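PDB 5YLN: alcohol dehydrogenase, zinc-containing from Streptococcus pneumoniae serotype 2, which probably catalyses the NAD+-dependent oxidation of alcohols with the help of bound zinc. Local coordinates for residues A[249-260]-A[273-281]. Residues are numbered along the deposited sequence; the frame is centred on the assembly and turned at random.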
ATOM      1  N   VAL A 249     -16.875  -2.997  -1.739  1.00 43.19           N
ATOM      2  CA  VAL A 249     -17.764  -4.050  -2.216  1.00 41.32           C
ATOM      3  C   VAL A 249     -17.095  -5.411  -2.091  1.00 44.96           C
ATOM      4  O   VAL A 249     -17.712  -6.374  -1.623  1.00 41.99           O
ATOM      5  CB  VAL A 249     -18.223  -3.808  -3.665  1.00 44.94           C
ATOM      6  CG1 VAL A 249     -19.106  -4.959  -4.132  1.00 43.13           C
ATOM      7  CG2 VAL A 249     -19.004  -2.526  -3.743  1.00 44.13           C
ATOM      8  N   GLY A 250     -15.842  -5.512  -2.517  1.00 37.93           N
ATOM      9  CA  GLY A 250     -15.119  -6.752  -2.338  1.00 34.20           C
ATOM     10  C   GLY A 250     -15.273  -7.770  -3.457  1.00 39.20           C
ATOM     11  O   GLY A 250     -15.269  -8.968  -3.191  1.00 36.98           O
ATOM     12  N   ILE A 251     -15.408  -7.329  -4.703  1.00 38.18           N
ATOM     13  CA  ILE A 251     -15.401  -8.270  -5.819  1.00 42.02           C
ATOM     14  C   ILE A 251     -14.339  -7.828  -6.812  1.00 47.02           C
ATOM     15  O   ILE A 251     -13.866  -6.675  -6.781  1.00 40.82           O
ATOM     16  CB  ILE A 251     -16.792  -8.386  -6.497  1.00 45.50           C
ATOM     17  CG1 ILE A 251     -17.223  -7.042  -7.096  1.00 47.49           C
ATOM     18  CG2 ILE A 251     -17.837  -8.966  -5.525  1.00 34.40           C
ATOM     19  CD1 ILE A 251     -18.306  -7.178  -8.141  1.00 45.73           C
ATOM     20  N   PRO A 252     -13.914  -8.740  -7.692  1.00 45.08           N
ATOM     21  CA  PRO A 252     -12.878  -8.382  -8.675  1.00 40.60           C
ATOM     22  C   PRO A 252     -13.231  -7.184  -9.533  1.00 42.96           C
ATOM     23  O   PRO A 252     -12.331  -6.424  -9.907  1.00 45.41           O
ATOM     24  CB  PRO A 252     -12.751  -9.657  -9.522  1.00 40.41           C
ATOM     25  CG  PRO A 252     -13.147 -10.761  -8.583  1.00 41.51           C
ATOM     26  CD  PRO A 252     -14.221 -10.182  -7.699  1.00 40.54           C
ATOM     27  N   ALA A 253     -14.509  -6.988  -9.869  1.00 36.26           N
ATOM     28  CA  ALA A 253     -14.856  -5.875 -10.748  1.00 45.23           C
ATOM     29  C   ALA A 253     -14.627  -4.539 -10.054  1.00 42.03           C
ATOM     30  O   ALA A 253     -14.076  -3.610 -10.653  1.00 45.07           O
ATOM     31  CB  ALA A 253     -16.305  -5.988 -11.224  1.00 39.90           C
ATOM     32  N   THR A 254     -15.015  -4.431  -8.788  1.00 38.07           N
ATOM     33  CA  THR A 254     -14.821  -3.167  -8.097  1.00 38.84           C
ATOM     34  C   THR A 254     -13.342  -2.914  -7.830  1.00 40.68           C
ATOM     35  O   THR A 254     -12.870  -1.778  -7.969  1.00 37.55           O
ATOM     36  CB  THR A 254     -15.654  -3.128  -6.809  1.00 42.11           C
ATOM     37  OG1 THR A 254     -15.378  -4.281  -5.999  1.00 45.54           O
ATOM     38  CG2 THR A 254     -17.154  -3.098  -7.143  1.00 43.20           C
ATOM     39  N   PHE A 255     -12.585  -3.949  -7.465  1.00 37.46           N
ATOM     40  CA  PHE A 255     -11.150  -3.742  -7.344  1.00 34.91           C
ATOM     41  C   PHE A 255     -10.574  -3.283  -8.668  1.00 46.50           C
ATOM     42  O   PHE A 255      -9.710  -2.397  -8.707  1.00 52.22           O
ATOM     43  CB  PHE A 255     -10.425  -5.003  -6.880  1.00 32.63           C
ATOM     44  CG  PHE A 255      -8.917  -4.830  -6.822  1.00 39.17           C
ATOM     45  CD1 PHE A 255      -8.307  -4.252  -5.705  1.00 43.29           C
ATOM     46  CD2 PHE A 255      -8.114  -5.193  -7.900  1.00 40.07           C
ATOM     47  CE1 PHE A 255      -6.938  -4.067  -5.653  1.00 43.01           C
ATOM     48  CE2 PHE A 255      -6.736  -5.016  -7.852  1.00 43.13           C
ATOM     49  CZ  PHE A 255      -6.152  -4.450  -6.726  1.00 43.84           C
ATOM     50  N   ASP A 256     -11.061  -3.857  -9.770  1.00 40.09           N
ATOM     51  CA  ASP A 256     -10.541  -3.484 -11.075  1.00 38.85           C
ATOM     52  C   ASP A 256     -10.877  -2.035 -11.415  1.00 42.12           C
ATOM     53  O   ASP A 256     -10.036  -1.306 -11.958  1.00 39.97           O
ATOM     54  CB  ASP A 256     -11.094  -4.420 -12.143  1.00 44.12           C
ATOM     55  CG  ASP A 256     -10.549  -4.097 -13.510  1.00 56.49           C
ATOM     56  OD1 ASP A 256      -9.307  -4.115 -13.675  1.00 55.83           O
ATOM     57  OD2 ASP A 256     -11.360  -3.801 -14.411  1.00 67.98           O
ATOM     58  N   PHE A 257     -12.107  -1.607 -11.116  1.00 34.21           N
ATOM     59  CA  PHE A 257     -12.502  -0.216 -11.320  1.00 35.61           C
ATOM     60  C   PHE A 257     -11.577   0.734 -10.551  1.00 35.33           C
ATOM     61  O   PHE A 257     -11.081   1.725 -11.102  1.00 35.98           O
ATOM     62  CB  PHE A 257     -13.952  -0.032 -10.869  1.00 32.25           C
ATOM     63  CG  PHE A 257     -14.576   1.257 -11.305  1.00 37.60           C
ATOM     64  CD1 PHE A 257     -15.208   1.356 -12.540  1.00 44.17           C
ATOM     65  CD2 PHE A 257     -14.568   2.360 -10.478  1.00 36.44           C
ATOM     66  CE1 PHE A 257     -15.793   2.557 -12.937  1.00 49.70           C
ATOM     67  CE2 PHE A 257     -15.148   3.545 -10.859  1.00 31.58           C
ATOM     68  CZ  PHE A 257     -15.756   3.657 -12.088  1.00 31.36           C
ATOM     69  N   CYS A 258     -11.335   0.431  -9.274  1.00 32.38           N
ATOM     70  CA  CYS A 258     -10.479   1.268  -8.440  1.00 37.68           C
ATOM     71  C   CYS A 258      -9.105   1.461  -9.060  1.00 43.44           C
ATOM     72  O   CYS A 258      -8.549   2.567  -9.025  1.00 42.05           O
ATOM     73  CB  CYS A 258     -10.341   0.652  -7.052  1.00 37.98           C
ATOM     74  SG  CYS A 258     -11.754   0.958  -6.005  1.00 42.31           S
ATOM     75  N   GLN A 259      -8.536   0.398  -9.637  1.00 40.84           N
ATOM     76  CA  GLN A 259      -7.173   0.523 -10.128  1.00 38.34           C
ATOM     77  C   GLN A 259      -7.130   1.279 -11.447  1.00 35.93           C
ATOM     78  O   GLN A 259      -6.067   1.772 -11.828  1.00 36.59           O
ATOM     79  CB  GLN A 259      -6.495  -0.852 -10.224  1.00 34.73           C
ATOM     80  CG  GLN A 259      -6.940  -1.734 -11.342  1.00 40.91           C
ATOM     81  CD  GLN A 259      -6.164  -3.054 -11.376  1.00 51.08           C
ATOM     82  OE1 GLN A 259      -5.072  -3.171 -10.803  1.00 38.24           O
ATOM     83  NE2 GLN A 259      -6.731  -4.055 -12.056  1.00 57.02           N
ATOM     84  N   LYS A 260      -8.273   1.440 -12.111  1.00 35.38           N
ATOM     85  CA  LYS A 260      -8.341   2.228 -13.333  1.00 33.00           C
ATOM     86  C   LYS A 260      -8.512   3.732 -13.095  1.00 37.34           C
ATOM     87  O   LYS A 260      -8.255   4.523 -14.010  1.00 34.61           O
ATOM     88  CB  LYS A 260      -9.474   1.699 -14.213  1.00 35.97           C
ATOM     89  CG  LYS A 260      -9.160   0.306 -14.763  1.00 37.33           C
ATOM     90  CD  LYS A 260      -9.947   0.029 -16.029  1.00 45.56           C
ATOM     91  CE  LYS A 260      -9.314  -1.086 -16.868  1.00 44.90           C
ATOM     92  NZ  LYS A 260      -8.713  -2.150 -16.022  1.00 54.26           N
ATOM     93  N   VAL A 273     -14.258  -7.848   2.438  1.00 50.52           N
ATOM     94  CA  VAL A 273     -13.812  -9.215   2.231  1.00 46.27           C
ATOM     95  C   VAL A 273     -13.846  -9.548   0.746  1.00 35.84           C
ATOM     96  O   VAL A 273     -14.801  -9.216   0.034  1.00 37.64           O
ATOM     97  CB  VAL A 273     -14.718 -10.177   3.015  1.00 50.15           C
ATOM     98  CG1 VAL A 273     -14.117 -11.562   3.033  1.00 50.53           C
ATOM     99  CG2 VAL A 273     -14.949  -9.634   4.418  1.00 52.40           C
ATOM    100  N   HIS A 274     -12.790 -10.191   0.264  1.00 38.70           N
ATOM    101  CA  HIS A 274     -12.767 -10.731  -1.085  1.00 42.36           C
ATOM    102  C   HIS A 274     -12.761 -12.248  -0.988  1.00 42.98           C
ATOM    103  O   HIS A 274     -12.071 -12.817  -0.139  1.00 48.27           O
ATOM    104  CB  HIS A 274     -11.552 -10.232  -1.880  1.00 34.31           C
ATOM    105  CG  HIS A 274     -11.652  -8.798  -2.303  1.00 45.92           C
ATOM    106  ND1 HIS A 274     -11.879  -8.425  -3.611  1.00 45.38           N
ATOM    107  CD2 HIS A 274     -11.563  -7.646  -1.590  1.00 42.70           C
ATOM    108  CE1 HIS A 274     -11.916  -7.105  -3.687  1.00 42.79           C
ATOM    109  NE2 HIS A 274     -11.731  -6.610  -2.475  1.00 43.29           N
ATOM    110  N   GLY A 275     -13.560 -12.896  -1.828  1.00 48.72           N
ATOM    111  CA  GLY A 275     -13.625 -14.344  -1.815  1.00 50.24           C
ATOM    112  C   GLY A 275     -12.785 -14.955  -2.912  1.00 52.62           C
ATOM    113  O   GLY A 275     -12.574 -16.173  -2.943  1.00 52.17           O
ATOM    114  N   LYS A 276     -12.305 -14.112  -3.820  1.00 45.67           N
ATOM    115  CA  LYS A 276     -11.415 -14.528  -4.890  1.00 52.16           C
ATOM    116  C   LYS A 276     -10.198 -13.621  -4.924  1.00 50.33           C
ATOM    117  O   LYS A 276     -10.283 -12.458  -4.528  1.00 46.15           O
ATOM    118  CB  LYS A 276     -12.099 -14.473  -6.263  1.00 55.80           C
ATOM    119  CG  LYS A 276     -13.085 -15.598  -6.536  1.00 59.18           C
ATOM    120  CD  LYS A 276     -13.196 -15.869  -8.037  1.00 65.51           C
ATOM    121  CE  LYS A 276     -13.604 -14.630  -8.827  1.00 70.16           C
ATOM    122  NZ  LYS A 276     -14.899 -14.048  -8.353  1.00 73.99           N
ATOM    123  N   PRO A 277      -9.062 -14.116  -5.406  1.00 46.75           N
ATOM    124  CA  PRO A 277      -7.942 -13.215  -5.684  1.00 40.36           C
ATOM    125  C   PRO A 277      -8.290 -12.328  -6.868  1.00 42.07           C
ATOM    126  O   PRO A 277      -9.238 -12.582  -7.618  1.00 33.25           O
ATOM    127  CB  PRO A 277      -6.776 -14.159  -6.006  1.00 42.32           C
ATOM    128  CG  PRO A 277      -7.436 -15.397  -6.526  1.00 45.46           C
ATOM    129  CD  PRO A 277      -8.762 -15.511  -5.778  1.00 43.91           C
ATOM    130  N   VAL A 278      -7.526 -11.251  -7.019  1.00 36.24           N
ATOM    131  CA  VAL A 278      -7.823 -10.283  -8.061  1.00 36.38           C
ATOM    132  C   VAL A 278      -6.593 -10.114  -8.941  1.00 35.99           C
ATOM    133  O   VAL A 278      -5.469 -10.443  -8.551  1.00 44.69           O
ATOM    134  CB  VAL A 278      -8.287  -8.938  -7.477  1.00 35.08           C
ATOM    135  CG1 VAL A 278      -9.625  -9.115  -6.720  1.00 30.21           C
ATOM    136  CG2 VAL A 278      -7.195  -8.354  -6.566  1.00 36.82           C
ATOM    137  N   GLU A 279      -6.827  -9.614 -10.157  1.00 34.94           N
ATOM    138  CA  GLU A 279      -5.744  -9.309 -11.083  1.00 35.26           C
ATOM    139  C   GLU A 279      -5.273  -7.874 -10.855  1.00 37.17           C
ATOM    140  O   GLU A 279      -6.007  -6.910 -11.108  1.00 44.49           O
ATOM    141  CB  GLU A 279      -6.172  -9.521 -12.536  1.00 32.53           C
ATOM    142  CG  GLU A 279      -5.036  -9.215 -13.517  1.00 44.74           C
ATOM    143  CD  GLU A 279      -5.100 -10.039 -14.794  1.00 60.94           C
ATOM    144  OE1 GLU A 279      -5.061  -9.447 -15.893  1.00 65.59           O
ATOM    145  OE2 GLU A 279      -5.187 -11.282 -14.693  1.00 70.67           O
ATOM    146  N   PHE A 280      -4.045  -7.743 -10.375  1.00 36.89           N
ATOM    147  CA  PHE A 280      -3.410  -6.463 -10.099  1.00 36.87           C
ATOM    148  C   PHE A 280      -2.547  -6.079 -11.301  1.00 39.55           C
ATOM    149  O   PHE A 280      -1.609  -6.803 -11.643  1.00 36.61           O
ATOM    150  CB  PHE A 280      -2.590  -6.590  -8.815  1.00 35.61           C
ATOM    151  CG  PHE A 280      -1.950  -5.341  -8.378  1.00 45.49           C
ATOM    152  CD1 PHE A 280      -2.632  -4.135  -8.461  1.00 45.33           C
ATOM    153  CD2 PHE A 280      -0.674  -5.360  -7.842  1.00 48.12           C
ATOM    154  CE1 PHE A 280      -2.037  -2.968  -8.047  1.00 36.96           C
ATOM    155  CE2 PHE A 280      -0.075  -4.187  -7.422  1.00 49.40           C
ATOM    156  CZ  PHE A 280      -0.757  -2.995  -7.526  1.00 45.83           C
ATOM    157  N   ASP A 281      -2.863  -4.943 -11.935  1.00 42.15           N
ATOM    158  CA  ASP A 281      -2.248  -4.534 -13.203  1.00 41.66           C
ATOM    159  C   ASP A 281      -0.882  -3.874 -13.000  1.00 38.02           C
ATOM    160  O   ASP A 281      -0.628  -2.760 -13.456  1.00 38.12           O
ATOM    161  CB  ASP A 281      -3.170  -3.582 -13.957  1.00 53.20           C
ATOM    162  CG  ASP A 281      -4.389  -4.265 -14.515  1.00 57.33           C
ATOM    163  OD1 ASP A 281      -4.370  -5.506 -14.621  1.00 59.23           O
ATOM    164  OD2 ASP A 281      -5.365  -3.554 -14.847  1.00 62.41           O
TER
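Q259, on helix 252-261, clasps the end of strand 278-280 with its side-chain amide. Its OE1 takes a nearly straight bond from D281 N (3.0 Å, 175°). Its NE2 gives two bonds. One goes to E279 O at 3.1 Å and is more bent, with the acceptor tilted out of the amide plane. The other runs back to D256 OD1, in that plane, on the carboxylate's anti lone pair. The Q259 amide also lies stacked on the D281 carboxylate, their planes 14° apart. Q259 CG sits between the backbone N and the carbonyl carbon (chi1 74°), and the extended chain then carries the amide to the strand.

One turn back toward the start of the helix, V278 CG2 lies over one face of the F255 ring, 3.7 Å from its centroid, a CH-pi contact. E279 O and F280 CD1 meet that ring at its edge. V278 CG1 reaches P252. Just ahead of the helix, G250 CA lies over one face of the H274 ring, 3.5 Å from its centroid, a second CH-pi contact. N270 OD1 bonds H274 NE2, and E247 holds the backbone N of V249 and G250; N270 and E247 end neighbouring strands of the central parallel sheet.

V278 and F280 pair antiparallel with a strand of the second subunit. The contact therefore joins a helix of the Rossmann-type domain to a strand at the dimer interface. D256 OD1 and D281 OD2 lie 4.2 Å apart. K260 NZ bridges D256 OD1 at 3.1 Å and, at longer range, D281 OD2, so its charge probably offsets the repulsion between the two acids.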